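PDB 6UB0: Glyco_hydro_cc domain-containing protein from Blastomyces gilchristii, which hydrolyses beta-1,3-glucan as a curdlan-specific exo-beta-1,3-glucanase of glycoside hydrolase family 128, subgroup III. Local coordinates for residues M84-N98 with W122-I136. Numbering follows the deposited sequence. Where two conformers were deposited one is given.
Sequences MSPEAAAAAYQKYMN and WMQGFLDVCAGNCKI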
# COMPACT_ATOMS: atom_id res chain seq x y z
N MET A 84 11.51 10.17 7.27
CA MET A 84 11.35 10.08 8.74
C MET A 84 12.30 9.01 9.25
O MET A 84 12.46 7.96 8.59
CB MET A 84 9.93 9.69 9.17
CG MET A 84 8.87 10.62 8.65
SD MET A 84 7.22 9.96 8.87
CE MET A 84 7.34 9.54 10.61
N SER A 85 12.97 9.31 10.36
CA SER A 85 13.85 8.32 11.01
C SER A 85 12.95 7.24 11.59
O SER A 85 11.81 7.53 11.90
CB SER A 85 14.67 8.96 12.07
OG SER A 85 13.85 9.31 13.15
N PRO A 86 13.39 5.98 11.67
CA PRO A 86 12.58 4.95 12.31
C PRO A 86 12.10 5.37 13.71
O PRO A 86 10.94 5.17 14.05
CB PRO A 86 13.59 3.78 12.39
CG PRO A 86 14.43 3.96 11.20
CD PRO A 86 14.66 5.45 11.18
N GLU A 87 12.99 6.00 14.49
CA GLU A 87 12.66 6.49 15.85
C GLU A 87 11.52 7.51 15.75
O GLU A 87 10.59 7.44 16.58
CB GLU A 87 13.81 7.20 16.59
CG GLU A 87 15.19 6.57 16.50
CD GLU A 87 16.26 7.59 16.86
OE1 GLU A 87 16.83 8.16 15.93
OE2 GLU A 87 16.46 7.86 18.05
N ALA A 88 11.56 8.47 14.82
CA ALA A 88 10.47 9.47 14.80
C ALA A 88 9.18 8.82 14.27
O ALA A 88 8.08 9.28 14.61
CB ALA A 88 10.83 10.65 13.99
N ALA A 89 9.32 7.83 13.39
CA ALA A 89 8.13 7.11 12.87
C ALA A 89 7.45 6.38 14.04
O ALA A 89 6.19 6.41 14.09
CB ALA A 89 8.51 6.16 11.78
N ALA A 90 8.23 5.73 14.89
CA ALA A 90 7.73 4.92 16.04
C ALA A 90 6.90 5.83 16.94
O ALA A 90 5.74 5.49 17.29
CB ALA A 90 8.87 4.29 16.78
N ALA A 91 7.48 6.98 17.27
CA ALA A 91 6.89 8.03 18.11
C ALA A 91 5.58 8.47 17.48
O ALA A 91 4.56 8.46 18.18
CB ALA A 91 7.86 9.19 18.25
N ALA A 92 5.61 8.87 16.22
CA ALA A 92 4.44 9.48 15.56
C ALA A 92 3.40 8.39 15.29
O ALA A 92 2.21 8.73 15.20
CB ALA A 92 4.87 10.18 14.30
N TYR A 93 3.85 7.13 15.12
CA TYR A 93 2.94 6.00 14.87
C TYR A 93 2.11 5.84 16.14
O TYR A 93 0.88 5.98 16.04
CB TYR A 93 3.63 4.66 14.58
CG TYR A 93 2.67 3.63 14.04
CD1 TYR A 93 2.35 3.54 12.69
CD2 TYR A 93 2.05 2.72 14.90
CE1 TYR A 93 1.44 2.59 12.21
CE2 TYR A 93 1.15 1.78 14.43
CZ TYR A 93 0.84 1.70 13.09
OH TYR A 93 -0.06 0.73 12.72
N GLN A 94 2.82 5.58 17.24
CA GLN A 94 2.25 5.32 18.59
C GLN A 94 1.29 6.44 18.92
O GLN A 94 0.20 6.11 19.43
CB GLN A 94 3.35 5.20 19.63
CG GLN A 94 3.86 3.78 19.69
CD GLN A 94 4.97 3.67 20.69
OE1 GLN A 94 4.74 3.68 21.89
NE2 GLN A 94 6.17 3.55 20.17
N LYS A 95 1.69 7.67 18.61
CA LYS A 95 0.89 8.89 18.86
C LYS A 95 -0.37 8.94 17.99
O LYS A 95 -1.43 9.22 18.56
CB LYS A 95 1.70 10.17 18.66
CG LYS A 95 0.95 11.47 18.95
CD LYS A 95 1.89 12.66 19.18
CE LYS A 95 1.32 13.99 18.69
NZ LYS A 95 0.47 14.67 19.71
N TYR A 96 -0.25 8.77 16.67
CA TYR A 96 -1.26 9.22 15.68
C TYR A 96 -2.06 8.03 15.12
O TYR A 96 -3.21 8.24 14.72
CB TYR A 96 -0.59 10.03 14.56
CG TYR A 96 -0.25 11.46 14.91
CD1 TYR A 96 -1.25 12.41 15.05
CD2 TYR A 96 1.07 11.89 15.03
CE1 TYR A 96 -0.96 13.73 15.35
CE2 TYR A 96 1.38 13.21 15.32
CZ TYR A 96 0.36 14.14 15.49
OH TYR A 96 0.61 15.46 15.81
N MET A 97 -1.49 6.82 15.12
CA MET A 97 -2.18 5.60 14.63
C MET A 97 -2.77 4.73 15.78
O MET A 97 -3.97 4.36 15.67
CB MET A 97 -1.20 4.80 13.78
CG MET A 97 -0.59 5.65 12.64
SD MET A 97 -1.70 5.96 11.23
CE MET A 97 -2.14 4.30 10.73
N ASN A 98 -1.96 4.30 16.76
CA ASN A 98 -2.38 3.36 17.86
C ASN A 98 -3.76 3.69 18.42
O ASN A 98 -4.44 2.79 18.88
CB ASN A 98 -1.42 3.38 19.06
CG ASN A 98 -0.32 2.35 18.95
OD1 ASN A 98 0.02 1.93 17.85
ND2 ASN A 98 0.27 1.95 20.06
N TRP A 122 14.85 -0.38 7.29
CA TRP A 122 14.12 0.72 7.95
C TRP A 122 12.93 0.11 8.69
O TRP A 122 12.68 0.50 9.87
CB TRP A 122 13.72 1.80 6.96
CG TRP A 122 13.12 3.00 7.63
CD1 TRP A 122 13.67 4.24 7.81
CD2 TRP A 122 11.77 3.09 8.11
NE1 TRP A 122 12.80 5.07 8.46
CE2 TRP A 122 11.62 4.39 8.66
CE3 TRP A 122 10.72 2.19 8.20
CZ2 TRP A 122 10.42 4.81 9.24
CZ3 TRP A 122 9.56 2.58 8.81
CH2 TRP A 122 9.40 3.88 9.29
N MET A 123 12.21 -0.82 8.05
CA MET A 123 11.06 -1.47 8.74
C MET A 123 11.57 -2.11 10.04
O MET A 123 10.92 -1.93 11.08
CB MET A 123 10.38 -2.54 7.89
CG MET A 123 8.97 -2.85 8.37
SD MET A 123 7.83 -1.45 8.33
CE MET A 123 7.26 -1.59 6.62
N GLN A 124 12.71 -2.81 10.00
CA GLN A 124 13.15 -3.52 11.23
C GLN A 124 13.55 -2.51 12.33
O GLN A 124 13.15 -2.69 13.51
CB GLN A 124 14.23 -4.53 10.94
CG GLN A 124 14.43 -5.41 12.16
CD GLN A 124 15.38 -6.54 11.91
OE1 GLN A 124 15.08 -7.47 11.18
NE2 GLN A 124 16.51 -6.47 12.58
N GLY A 125 14.21 -1.42 11.93
CA GLY A 125 14.58 -0.29 12.81
C GLY A 125 13.35 0.36 13.41
O GLY A 125 13.28 0.60 14.63
N PHE A 126 12.36 0.62 12.57
CA PHE A 126 11.04 1.04 13.04
C PHE A 126 10.41 -0.03 13.95
O PHE A 126 9.86 0.33 15.02
CB PHE A 126 10.17 1.34 11.83
CG PHE A 126 8.73 1.53 12.16
CD1 PHE A 126 8.30 2.74 12.66
CD2 PHE A 126 7.80 0.51 11.98
CE1 PHE A 126 6.97 2.95 12.98
CE2 PHE A 126 6.48 0.72 12.28
CZ PHE A 126 6.05 1.93 12.76
N LEU A 127 10.43 -1.31 13.55
CA LEU A 127 9.79 -2.36 14.38
C LEU A 127 10.56 -2.49 15.72
O LEU A 127 9.92 -2.69 16.77
CB LEU A 127 9.79 -3.64 13.56
CG LEU A 127 8.83 -3.61 12.38
CD1 LEU A 127 8.86 -4.93 11.63
CD2 LEU A 127 7.42 -3.29 12.82
N ASP A 128 11.88 -2.41 15.68
CA ASP A 128 12.70 -2.42 16.92
C ASP A 128 12.25 -1.24 17.78
O ASP A 128 11.86 -1.47 18.94
CB ASP A 128 14.19 -2.41 16.62
CG ASP A 128 14.67 -3.79 16.19
OD1 ASP A 128 14.00 -4.78 16.57
OD2 ASP A 128 15.69 -3.85 15.51
N VAL A 129 12.32 -0.03 17.23
CA VAL A 129 12.05 1.21 18.01
C VAL A 129 10.62 1.13 18.54
O VAL A 129 10.34 1.66 19.62
CB VAL A 129 12.28 2.52 17.23
CG1 VAL A 129 11.83 3.71 18.06
CG2 VAL A 129 13.73 2.71 16.84
N CYS A 130 9.70 0.51 17.80
CA CYS A 130 8.30 0.46 18.26
C CYS A 130 8.21 -0.23 19.64
O CYS A 130 7.34 0.19 20.45
CB CYS A 130 7.41 -0.22 17.23
SG CYS A 130 6.82 0.99 16.01
N ALA A 131 9.05 -1.24 19.87
CA ALA A 131 9.26 -1.89 21.18
C ALA A 131 7.95 -2.58 21.63
O ALA A 131 7.58 -2.50 22.85
CB ALA A 131 9.76 -0.85 22.16
N GLY A 132 7.26 -3.23 20.68
CA GLY A 132 5.97 -3.92 20.88
C GLY A 132 4.82 -2.99 21.27
O GLY A 132 3.82 -3.54 21.65
N ASN A 133 4.94 -1.66 21.17
CA ASN A 133 3.86 -0.70 21.56
C ASN A 133 3.22 -0.05 20.32
O ASN A 133 2.28 0.79 20.49
CB ASN A 133 4.37 0.45 22.44
CG ASN A 133 5.07 0.01 23.71
OD1 ASN A 133 4.63 -0.89 24.44
ND2 ASN A 133 6.16 0.70 24.01
N CYS A 134 3.73 -0.33 19.12
CA CYS A 134 3.06 0.10 17.87
C CYS A 134 1.96 -0.96 17.62
O CYS A 134 2.27 -2.17 17.60
CB CYS A 134 4.06 0.30 16.71
SG CYS A 134 5.18 1.75 16.80
N LYS A 135 0.71 -0.52 17.51
CA LYS A 135 -0.47 -1.40 17.21
C LYS A 135 -0.62 -1.54 15.69
O LYS A 135 -1.19 -0.63 15.07
CB LYS A 135 -1.73 -0.84 17.87
CG LYS A 135 -1.75 -1.01 19.39
CD LYS A 135 -2.95 -0.41 20.08
CE LYS A 135 -2.91 -0.55 21.58
NZ LYS A 135 -3.07 0.78 22.20
N ILE A 136 -0.09 -2.63 15.15
CA ILE A 136 0.11 -2.84 13.68
C ILE A 136 -0.55 -4.16 13.31
O ILE A 136 -0.08 -5.21 13.78
CB ILE A 136 1.59 -2.84 13.26
CG1 ILE A 136 2.32 -1.55 13.67
CG2 ILE A 136 1.72 -3.08 11.77
CD1 ILE A 136 3.83 -1.68 13.75
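Pro86 CG lies over one face of the Trp122 indole, 3.6 Å from the centroid of its five-membered ring, a CH-pi contact. At the edge of the same indole, Trp122 NE1 donates to Met84 O (2.9 Å), and the methyl of Ala89 meets the six-membered ring. Phe126 fits as a knob among Pro86, Ala89, Ala90 and Tyr93. Its CG is anti to the backbone N (chi1 169°), which carries the ring edge toward the Tyr93 face in an offset edge-to-face pair, planes 78° apart. Cys130 SG lies over one Phe126 face, toward its rim, and Met97 CB over the centre of one Tyr93 face. The disulfide partner Cys134 SG approaches the Tyr93 ring obliquely. Tyr93 OH donates to Lys135 O from above the carbonyl plane (2.9 Å). Asn98 OD1 accepts from Lys135 N almost straight (2.6 Å, 170°); the approach of Asn98 ND2 to Asn133 O is so short that its detail is doubtful. Helices 86-96 and 119-130 are neighbours on the outside of the TIM barrel; strand 105-111 lies beneath Tyr93, Trp122 and Phe126. Apolar and aromatic packing thus joins the helices between polar ends: Trp122 bonds to Met84 O at one, Tyr93 and Asn98 to the Lys135 backbone at the other, beside the disulfide-closed loop.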